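Local atomic coordinates of ORF99 (PDB entry 3DF6), a protein that is of unknown function but, as a member of the AcrID1 (DUF1374) family, may be a viral anti-CRISPR, and is stable to heat and acid. Residues D15-L18 / E24-M27; V78-P81 / Y85-L88. The protein carries 2 engineered substitutions. All blocks are in the same frame, centred on the assembly; numbering follows the deposited sequence.

Both contacts involve the same antiparallel sheet. Contact 1 packs the C-terminal end of helix 3-18 against the start of strand 25-34, an outer strand of the sheet within its chain. Contact 2 joins strands 69-80 and 84-96 near the turn of their hairpin. Strand 84-96, which carries residues 85-88 of contact 2, lies between strand 69-80 and strand 25-34, which carries residues 24-27 of contact 1. The centres of the two contacts are about 20 Å apart, on opposite sides of the chain's centre. Their nearest atoms come within about 4 Å but do not touch. A calcium ion lies at contact 1, on Asp-15. Strand 25-34 also continues the sheet into the second subunit.

Contact 1: D15-L18 / E24-M27; sequences DLFL and EFEM. Engineered in segment 24-27: Met-27 (natural residue Leu). With CA (calcium ion), chain J.
Phe-17 of helix 3-18 meets Phe-25 of strand 25-34 in an offset edge-to-face pair. Phe-25 presents its edge to the face of Phe-17. The ring centroids are 5.4 Å apart and the planes stand at 73°. The touching atom is Phe-25 CE2, which comes within 3.6 Å of Phe-17 CG. Its neighbour Phe-25 CD2 lies 3.8 Å from Phe-17 CB, so the edge also rests against the base of the side chain. Phe-17 holds CG opposite its backbone N (chi1 163°), and its CA-CB bond points toward the strand. With CG between its backbone N and carbonyl carbon (chi1 76°), Phe-25 carries CD2 and CE2 to Phe-17. At Glu-24 the contact thins: Phe-17 CE1 is 4.1 Å from Glu-24 CA. Glu-24 OE2 is hydrogen-bonded to Asn-94 N.

The aromatic pair is buried. Val-13, Leu-73 and Ile-90 also touch Phe-25, and the engineered Met-27 of the second subunit (selenomethionine) packs on it. Residues 24-27 pair with a strand of that subunit in an antiparallel ladder.

The hydrated side of the helix is quite different. Asp-15 binds a calcium ion through OD1, 2.3 Å from the metal. The other four ligands found are waters. One of them, water 1, also donates a hydrogen bond of 2.8 Å to Asp-15 OD2, so both carboxylate oxygens are engaged.

Between the two segments the link is apolar and aromatic, with no polar bond. One protein ligand and four waters are consistent with a hydrated calcium site at the surface, separate from the aromatic pair.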
# COMPACT_ATOMS: atom_id res chain seq x y z
N ASP C 15 5.23 -2.60 8.89
CA ASP C 15 6.11 -3.70 9.28
C ASP C 15 6.68 -4.48 8.08
O ASP C 15 7.87 -4.77 8.05
CB ASP C 15 5.38 -4.65 10.22
CG ASP C 15 5.18 -4.05 11.59
OD1 ASP C 15 5.91 -3.09 11.93
OD2 ASP C 15 4.28 -4.53 12.32
N LEU C 16 5.81 -4.81 7.12
CA LEU C 16 6.20 -5.60 5.95
C LEU C 16 7.14 -4.80 5.05
O LEU C 16 8.05 -5.36 4.40
CB LEU C 16 4.96 -6.02 5.16
CG LEU C 16 4.12 -7.15 5.75
CD1 LEU C 16 2.75 -7.15 5.06
CD2 LEU C 16 4.82 -8.50 5.58
N PHE C 17 6.90 -3.50 4.99
CA PHE C 17 7.77 -2.58 4.30
C PHE C 17 9.16 -2.56 4.94
O PHE C 17 10.17 -2.70 4.24
CB PHE C 17 7.14 -1.17 4.23
CG PHE C 17 8.13 -0.08 3.88
CD1 PHE C 17 8.69 -0.01 2.60
CD2 PHE C 17 8.52 0.85 4.85
CE1 PHE C 17 9.62 0.98 2.27
CE2 PHE C 17 9.45 1.86 4.53
CZ PHE C 17 10.02 1.91 3.24
N LEU C 18 9.21 -2.42 6.27
CA LEU C 18 10.49 -2.47 6.97
C LEU C 18 11.25 -3.83 6.81
O LEU C 18 12.49 -3.83 6.71
CB LEU C 18 10.36 -2.02 8.46
CG LEU C 18 9.75 -0.61 8.67
CD1 LEU C 18 9.46 -0.35 10.17
CD2 LEU C 18 10.60 0.51 8.07
N GLU C 24 8.50 -0.97 -1.60
CA GLU C 24 8.10 0.45 -1.47
C GLU C 24 6.58 0.52 -1.60
O GLU C 24 5.96 -0.40 -2.14
CB GLU C 24 8.73 1.30 -2.60
CG GLU C 24 10.26 1.35 -2.54
CD GLU C 24 10.81 2.43 -3.43
OE1 GLU C 24 10.33 2.53 -4.58
OE2 GLU C 24 11.72 3.18 -2.97
N PHE C 25 5.98 1.60 -1.13
CA PHE C 25 4.51 1.70 -1.23
C PHE C 25 4.10 3.14 -0.98
O PHE C 25 4.90 3.95 -0.50
CB PHE C 25 3.80 0.77 -0.21
CG PHE C 25 3.83 1.29 1.21
CD1 PHE C 25 2.78 2.05 1.71
CD2 PHE C 25 4.94 1.08 2.03
CE1 PHE C 25 2.82 2.57 3.03
CE2 PHE C 25 5.00 1.61 3.35
CZ PHE C 25 3.94 2.34 3.83
N GLU C 26 2.86 3.45 -1.34
CA GLU C 26 2.21 4.67 -0.92
C GLU C 26 0.73 4.38 -0.81
O GLU C 26 0.19 3.54 -1.55
CB GLU C 26 2.45 5.81 -1.92
CG GLU C 26 1.89 5.57 -3.29
CD GLU C 26 2.27 6.69 -4.28
OE1 GLU C 26 2.67 7.80 -3.84
OE2 GLU C 26 2.12 6.44 -5.49
N MSE C 27 0.06 5.05 0.11
CA MSE C 27 -1.37 4.87 0.30
C MSE C 27 -1.95 6.23 0.65
O MSE C 27 -1.38 6.95 1.47
CB MSE C 27 -1.68 3.92 1.45
CG MSE C 27 -1.32 2.48 1.25
SE MSE C 27 -1.91 1.56 2.87
CE MSE C 27 -0.74 2.33 4.20
CA CA J . 6.08 -1.46 13.52
O HOH W 1 4.46 -3.17 14.71
O HOH W 2 4.47 -0.41 12.02
O HOH W 3 7.89 0.23 13.23
O HOH W 4 5.64 -0.97 15.81

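Contact 2: V78-P81 / Y85-L88; sequences VRQP and YTVL
On one face of the beta hairpin formed by strands 69-80 and 84-96, the flat groups are the Tyr-85 ring and the Arg-79 guanidinium. Arg-79 NH1 lies at the ring edge, near its plane, 3.7 Å from Tyr-85 CE1. The guanidinium and ring planes are 71° apart, so the groups do not stack. The two side chains run side by side in the same direction. Each also meets a phenylalanine: the Tyr-85 ring stacks with Phe-38, and Arg-79 makes a cation-pi contact with Phe-57.

Arg-79 and Tyr-85 form a non-hydrogen-bonded antiparallel pair. Val-78 and Thr-86 are the adjacent hydrogen-bonded pair. Val-78 N donates to Thr-86 O at 2.9 Å, and Thr-86 N returns a bond of 2.9 Å to Val-78 O. The Tyr-85 CA-H also approaches Val-78 O, with 3.5 Å between CA and O.

The other face carries Val-78 and Thr-86. Val-78 CG2 packs on Leu-88 CD1 at 3.9 Å, a small apolar patch. Strand 25-34 flanks strand 84-96, and its Thr-32 hydroxyl is hydrogen-bonded to Thr-86 OG1.

Gln-80 adds a side-chain bond near the hairpin turn. Its chain bends at chi2 (-72°), bringing the amide over to Thr-86. There Gln-80 NE2 donates to Thr-86 OG1 at 3.0 Å, the oxygen 27° out of the amide plane.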
# COMPACT_ATOMS: atom_id res chain seq x y z
N VAL C 78 -2.93 15.20 10.29
CA VAL C 78 -3.44 16.35 11.04
C VAL C 78 -3.56 15.97 12.52
O VAL C 78 -4.12 14.93 12.86
CB VAL C 78 -4.78 16.85 10.46
CG1 VAL C 78 -5.32 18.05 11.26
CG2 VAL C 78 -4.64 17.21 8.97
N ARG C 79 -3.02 16.82 13.40
CA ARG C 79 -3.11 16.59 14.84
C ARG C 79 -4.48 17.01 15.38
O ARG C 79 -4.88 18.17 15.26
CB ARG C 79 -2.00 17.33 15.58
CG ARG C 79 -0.60 16.86 15.28
CD ARG C 79 0.40 17.42 16.32
NE ARG C 79 1.74 17.52 15.75
CZ ARG C 79 2.74 16.66 15.96
NH1 ARG C 79 2.60 15.62 16.78
NH2 ARG C 79 3.90 16.86 15.35
N GLN C 80 -5.18 16.06 15.99
CA GLN C 80 -6.52 16.29 16.53
C GLN C 80 -6.49 16.46 18.06
O GLN C 80 -5.46 16.20 18.70
CB GLN C 80 -7.46 15.16 16.09
CG GLN C 80 -7.48 14.94 14.55
CD GLN C 80 -8.20 16.05 13.78
OE1 GLN C 80 -8.79 16.95 14.38
NE2 GLN C 80 -8.16 15.98 12.45
N PRO C 81 -7.62 16.91 18.66
CA PRO C 81 -7.65 17.00 20.13
C PRO C 81 -7.74 15.61 20.76
O PRO C 81 -8.07 14.64 20.07
CB PRO C 81 -8.93 17.82 20.42
CG PRO C 81 -9.47 18.26 19.08
CD PRO C 81 -8.90 17.32 18.05
N TYR C 85 -4.59 11.46 15.58
CA TYR C 85 -3.83 11.82 14.39
C TYR C 85 -4.64 11.33 13.21
O TYR C 85 -4.85 10.12 13.05
CB TYR C 85 -2.43 11.16 14.43
CG TYR C 85 -1.64 11.55 15.69
CD1 TYR C 85 -0.62 12.52 15.64
CD2 TYR C 85 -1.94 10.98 16.93
CE1 TYR C 85 0.08 12.89 16.80
CE2 TYR C 85 -1.25 11.36 18.10
CZ TYR C 85 -0.24 12.31 18.03
OH TYR C 85 0.43 12.68 19.19
N THR C 86 -5.17 12.27 12.42
CA THR C 86 -5.84 11.91 11.17
C THR C 86 -4.78 11.73 10.06
O THR C 86 -4.22 12.70 9.55
CB THR C 86 -6.89 12.95 10.74
OG1 THR C 86 -7.87 13.08 11.77
CG2 THR C 86 -7.57 12.52 9.45
N VAL C 87 -4.55 10.48 9.69
CA VAL C 87 -3.56 10.15 8.67
C VAL C 87 -4.18 10.31 7.28
O VAL C 87 -5.24 9.74 6.98
CB VAL C 87 -2.97 8.74 8.90
CG1 VAL C 87 -1.98 8.36 7.77
CG2 VAL C 87 -2.26 8.65 10.26
N LEU C 88 -3.48 11.05 6.42
CA LEU C 88 -3.95 11.35 5.07
C LEU C 88 -3.17 10.59 4.00
O LEU C 88 -3.69 10.33 2.91
CB LEU C 88 -3.88 12.85 4.79
CG LEU C 88 -4.72 13.67 5.78
CD1 LEU C 88 -4.34 15.14 5.63
CD2 LEU C 88 -6.20 13.47 5.50